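PDB 4JCQ: ATP-dependent Clp protease proteolytic subunit from Listeria monocytogenes, which probably cleaves peptide bonds in misfolded and other proteins as the serine-type proteolytic component of an ATP-dependent Clp protease. Local coordinates for residues 87-91 against 92-96; 105-108 against 109-113. All blocks are in the same frame, centred on the assembly; numbering follows the deposited sequence.

Contact 1: residues 87-91 against 92-96; sequences GWVAS and AGITI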
loop_
_atom_site.group_PDB
_atom_site.type_symbol
_atom_site.label_atom_id
_atom_site.label_comp_id
_atom_site.label_asym_id
_atom_site.label_seq_id
_atom_site.Cartn_x
_atom_site.Cartn_y
_atom_site.Cartn_z
ATOM N N GLY H 87 12.087 -0.018 27.870
ATOM C CA GLY H 87 10.638 0.138 28.042
ATOM C C GLY H 87 10.055 -0.991 28.871
ATOM O O GLY H 87 9.898 -0.864 30.087
ATOM N N TRP H 88 9.718 -2.095 28.212
ATOM C CA TRP H 88 9.389 -3.329 28.922
ATOM C C TRP H 88 9.828 -4.563 28.189
ATOM O O TRP H 88 9.978 -4.558 26.965
ATOM C CB TRP H 88 7.909 -3.408 29.340
ATOM C CG TRP H 88 6.872 -3.327 28.239
ATOM C CD1 TRP H 88 7.067 -3.386 26.858
ATOM C CD2 TRP H 88 5.412 -3.212 28.407
ATOM N NE1 TRP H 88 5.873 -3.297 26.187
ATOM C CE2 TRP H 88 4.841 -3.196 27.053
ATOM C CE3 TRP H 88 4.556 -3.118 29.501
ATOM C CZ2 TRP H 88 3.473 -3.085 26.833
ATOM C CZ3 TRP H 88 3.178 -3.010 29.264
ATOM C CH2 TRP H 88 2.653 -2.994 27.963
ATOM N N VAL H 89 10.076 -5.621 28.955
ATOM C CA VAL H 89 10.447 -6.926 28.417
ATOM C C VAL H 89 9.666 -7.961 29.216
ATOM O O VAL H 89 9.915 -8.148 30.410
ATOM C CB VAL H 89 11.963 -7.205 28.544
ATOM C CG1 VAL H 89 12.318 -8.556 27.929
ATOM C CG2 VAL H 89 12.786 -6.096 27.897
ATOM N N ALA H 90 8.708 -8.616 28.565
ATOM C CA ALA H 90 7.820 -9.544 29.265
ATOM C C ALA H 90 7.509 -10.800 28.464
ATOM O O ALA H 90 7.468 -10.769 27.232
ATOM C CB ALA H 90 6.526 -8.841 29.658
ATOM N N SER H 91 7.288 -11.898 29.190
ATOM C CA SER H 91 6.770 -13.146 28.624
ATOM C C SER H 91 7.646 -13.693 27.491
ATOM O O SER H 91 8.814 -14.005 27.719
ATOM C CB SER H 91 5.306 -12.972 28.199
ATOM O OG SER H 91 4.531 -12.483 29.286
ATOM N N ALA H 92 7.096 -13.803 26.281
ATOM C CA ALA H 92 7.877 -14.269 25.127
ATOM C C ALA H 92 9.068 -13.351 24.843
ATOM O O ALA H 92 10.092 -13.794 24.322
ATOM C CB ALA H 92 6.996 -14.404 23.893
ATOM N N GLY H 93 8.923 -12.071 25.191
ATOM C CA GLY H 93 10.018 -11.106 25.099
ATOM C C GLY H 93 11.171 -11.432 26.037
ATOM O O GLY H 93 12.336 -11.212 25.698
ATOM N N ILE H 94 10.841 -11.949 27.222
ATOM C CA ILE H 94 11.840 -12.411 28.195
ATOM C C ILE H 94 12.616 -13.618 27.666
ATOM O O ILE H 94 13.839 -13.705 27.827
ATOM C CB ILE H 94 11.184 -12.724 29.567
ATOM C CG1 ILE H 94 11.027 -11.440 30.394
ATOM C CG2 ILE H 94 11.962 -13.780 30.349
ATOM C CD1 ILE H 94 12.304 -10.918 31.027
ATOM N N THR H 95 11.900 -14.537 27.023
ATOM C CA THR H 95 12.503 -15.727 26.427
ATOM C C THR H 95 13.549 -15.333 25.379
ATOM O O THR H 95 14.652 -15.885 25.354
ATOM C CB THR H 95 11.422 -16.647 25.822
ATOM O OG1 THR H 95 10.472 -16.983 26.840
ATOM C CG2 THR H 95 12.035 -17.934 25.270
ATOM N N ILE H 96 13.198 -14.363 24.537
ATOM C CA ILE H 96 14.116 -13.820 23.533
ATOM C C ILE H 96 15.317 -13.142 24.195
ATOM O O ILE H 96 16.463 -13.410 23.836
ATOM C CB ILE H 96 13.395 -12.825 22.594
ATOM C CG1 ILE H 96 12.400 -13.571 21.700
ATOM C CG2 ILE H 96 14.398 -12.045 21.749
ATOM C CD1 ILE H 96 11.350 -12.683 21.064
#
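Two rotamers bring Val89 and Ile94 together around the bend between strand 88-90 and the helix that follows. In Val89 the methyl CG1 lies opposite the backbone N (chi1 -178°), which sends it over the first turn of the helix; in Ile94 the CG1 branch sits beside its own backbone N (chi1 -83°) and folds back toward the strand. CD1 of Ile94 ends 3.9 Å from CG1 of Val89, while Ile94 CG1 rests 3.5 Å from Val89 O. Val89 CG1 also lies 3.5 Å from Gly93 O, so one methyl meets both the backbone and a side chain of the helix. Both side chains go on to touch Tyr113.

Backbone bonds close the same bend. Gly93 N reaches Ala90 O at 2.8 Å, coming from above the carbonyl plane, and with no side chain at Gly93 the carbonyl can approach closely. The span from Ala90 to Gly93 is close to a type II' turn, with Ser91 at its first central position and a positive phi of 57°. Ser91 O then starts the helical pattern: Thr95 N donates to it at 3.2 Å, in the carbonyl plane, while Ile94 N, at 2.9 Å from the same oxygen, adds a weak bond. The Ser91 side chain plays no capping part. Its OG bonds instead to His116 O, while its carbonyl oxygen accepts a further bond from Gln117 NE2.

A strand, a tight turn bearing a serine with positive phi, and a helix running roughly perpendicular to the strand form a bend resembling the nucleophile elbow of alpha/beta hydrolases. Ser91 is the predicted nucleophile of this ClpP, and its hydroxyl, held on the His116 carbonyl, is consistent with a catalytic triad in an inactive state.

Contact 2: residues 105-108 against 109-113; sequences RFSL and PNTRY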
loop_
_atom_site.group_PDB
_atom_site.type_symbol
_atom_site.label_atom_id
_atom_site.label_comp_id
_atom_site.label_asym_id
_atom_site.label_seq_id
_atom_site.Cartn_x
_atom_site.Cartn_y
_atom_site.Cartn_z
ATOM N N ARG H 105 23.893 -9.253 28.466
ATOM C CA ARG H 105 22.517 -8.811 28.716
ATOM C C ARG H 105 22.479 -7.474 29.452
ATOM O O ARG H 105 22.823 -7.384 30.635
ATOM C CB ARG H 105 21.713 -9.887 29.458
ATOM C CG ARG H 105 21.635 -11.215 28.715
ATOM C CD ARG H 105 20.419 -12.040 29.112
ATOM N NE ARG H 105 20.460 -12.473 30.506
ATOM C CZ ARG H 105 20.861 -13.675 30.918
ATOM N NH1 ARG H 105 21.266 -14.592 30.045
ATOM N NH2 ARG H 105 20.854 -13.961 32.213
ATOM N N PHE H 106 22.053 -6.442 28.730
ATOM C CA PHE H 106 22.054 -5.071 29.230
ATOM C C PHE H 106 20.639 -4.522 29.362
ATOM O O PHE H 106 19.687 -5.076 28.802
ATOM C CB PHE H 106 22.868 -4.163 28.298
ATOM C CG PHE H 106 24.303 -4.583 28.129
ATOM C CD1 PHE H 106 24.662 -5.507 27.150
ATOM C CD2 PHE H 106 25.299 -4.047 28.940
ATOM C CE1 PHE H 106 25.985 -5.892 26.990
ATOM C CE2 PHE H 106 26.625 -4.428 28.782
ATOM C CZ PHE H 106 26.968 -5.351 27.806
ATOM N N SER H 107 20.506 -3.427 30.104
ATOM C CA SER H 107 19.238 -2.719 30.192
ATOM C C SER H 107 19.417 -1.212 30.247
ATOM O O SER H 107 20.325 -0.702 30.909
ATOM C CB SER H 107 18.445 -3.174 31.416
ATOM O OG SER H 107 17.153 -2.590 31.416
ATOM N N LEU H 108 18.539 -0.508 29.539
ATOM C CA LEU H 108 18.379 0.928 29.721
ATOM C C LEU H 108 17.616 1.156 31.036
ATOM O O LEU H 108 16.877 0.272 31.475
ATOM C CB LEU H 108 17.656 1.536 28.512
ATOM C CG LEU H 108 18.493 2.137 27.365
ATOM C CD1 LEU H 108 19.920 1.608 27.262
ATOM C CD2 LEU H 108 17.774 2.014 26.028
ATOM N N PRO H 109 17.808 2.327 31.680
ATOM C CA PRO H 109 17.293 2.536 33.044
ATOM C C PRO H 109 15.773 2.434 33.197
ATOM O O PRO H 109 15.295 1.870 34.184
ATOM C CB PRO H 109 17.764 3.957 33.386
ATOM C CG PRO H 109 18.920 4.207 32.476
ATOM C CD PRO H 109 18.560 3.500 31.202
ATOM N N ASN H 110 15.023 2.970 32.235
ATOM C CA ASN H 110 13.567 2.995 32.330
ATOM C C ASN H 110 12.920 1.787 31.658
ATOM O O ASN H 110 12.303 1.892 30.592
ATOM C CB ASN H 110 13.015 4.318 31.798
ATOM C CG ASN H 110 13.352 5.485 32.703
ATOM O OD1 ASN H 110 12.757 5.648 33.768
ATOM N ND2 ASN H 110 14.315 6.300 32.289
ATOM N N THR H 111 13.080 0.637 32.309
ATOM C CA THR H 111 12.611 -0.642 31.796
ATOM C C THR H 111 12.089 -1.483 32.953
ATOM O O THR H 111 12.680 -1.496 34.036
ATOM C CB THR H 111 13.749 -1.415 31.089
ATOM O OG1 THR H 111 14.454 -0.535 30.207
ATOM C CG2 THR H 111 13.205 -2.601 30.288
ATOM N N ARG H 112 10.977 -2.173 32.722
ATOM C CA ARG H 112 10.477 -3.167 33.669
ATOM C C ARG H 112 10.406 -4.550 33.019
ATOM O O ARG H 112 10.269 -4.667 31.797
ATOM C CB ARG H 112 9.127 -2.753 34.272
ATOM C CG ARG H 112 8.106 -2.214 33.284
ATOM C CD ARG H 112 6.777 -1.948 33.974
ATOM N NE ARG H 112 5.756 -1.476 33.042
ATOM C CZ ARG H 112 4.445 -1.569 33.249
ATOM N NH1 ARG H 112 3.593 -1.109 32.342
ATOM N NH2 ARG H 112 3.981 -2.128 34.359
ATOM N N TYR H 113 10.515 -5.584 33.850
ATOM C CA TYR H 113 10.629 -6.970 33.393
ATOM C C TYR H 113 9.586 -7.854 34.067
ATOM O O TYR H 113 9.305 -7.692 35.256
ATOM C CB TYR H 113 12.036 -7.510 33.693
ATOM C CG TYR H 113 13.131 -6.842 32.886
ATOM C CD1 TYR H 113 13.669 -7.463 31.762
ATOM C CD2 TYR H 113 13.616 -5.581 33.238
ATOM C CE1 TYR H 113 14.664 -6.851 31.013
ATOM C CE2 TYR H 113 14.608 -4.961 32.495
ATOM C CZ TYR H 113 15.124 -5.601 31.382
ATOM O OH TYR H 113 16.103 -4.989 30.638
#
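An inverse gamma turn centred on Asn110 helps the chain round the corner from strand 105-108 to strand 111-114, and Ser107, Leu108, Thr111 and Tyr113 meet on the inside of the bend. The turn's own bond, from Thr111 N to Pro109 O, is weak at 3.2 Å, and hydroxyl groups supply further links across it. Tyr113 OH donates to Ser107 OG at 2.7 Å, with the serine oxygen lying at the edge of the phenol ring and in its plane. Ser107 OG, turned opposite its backbone N (chi1 -174°), passes the relay on to Leu108 O at 2.9 Å. That carbonyl takes a second donor, Thr111 OG1, also at 2.9 Å from Leu108 O but well above the carbonyl plane, 50° out of it. The two hydroxyls arrive from opposite faces of the plane, so Leu108 O is gripped from both sides and the peptide leading into the turn is probably restrained in its rotation. Thr111 OG1 has a further, weak link to Gly85 O. At the start of the corner the peptide link itself brings the proline ring close to the preceding side chain, with Pro109 CD 3.5 Å from Leu108 CB.

Outside the bend, Asn110 reaches a neighbouring subunit, where its OD1 meets Arg142 and its backbone N meets Asp72 of that subunit. Within the chain, strand 105-108 runs between strands 81-86 and 181-182 of the main parallel sheet, with Leu108 against Val84 and Thr86, and Tyr113 touches Ala173 of helix 170-176.

How the contacts relate
Contacts 1 and 2 show how one small sheet can carry two different corners. Strands 88-90 and 111-114 are parallel neighbours in it, probably joined by backbone bonds from Val89 N to Arg112 O and from Arg112 N to Gly87 O. The touching residues of contact 1 are all buried, near the middle of the chain, and its bend relies on backbone bonds and aliphatic packing. Contact 2 lies farther out: its inner face is buried and tied by hydroxyl groups, whereas Pro109 and Asn110 are partly exposed and meet a neighbouring subunit. Segment 87-91 ends at the predicted nucleophile, Ser91; 105-113 instead connects the main parallel sheet to the strand beside it.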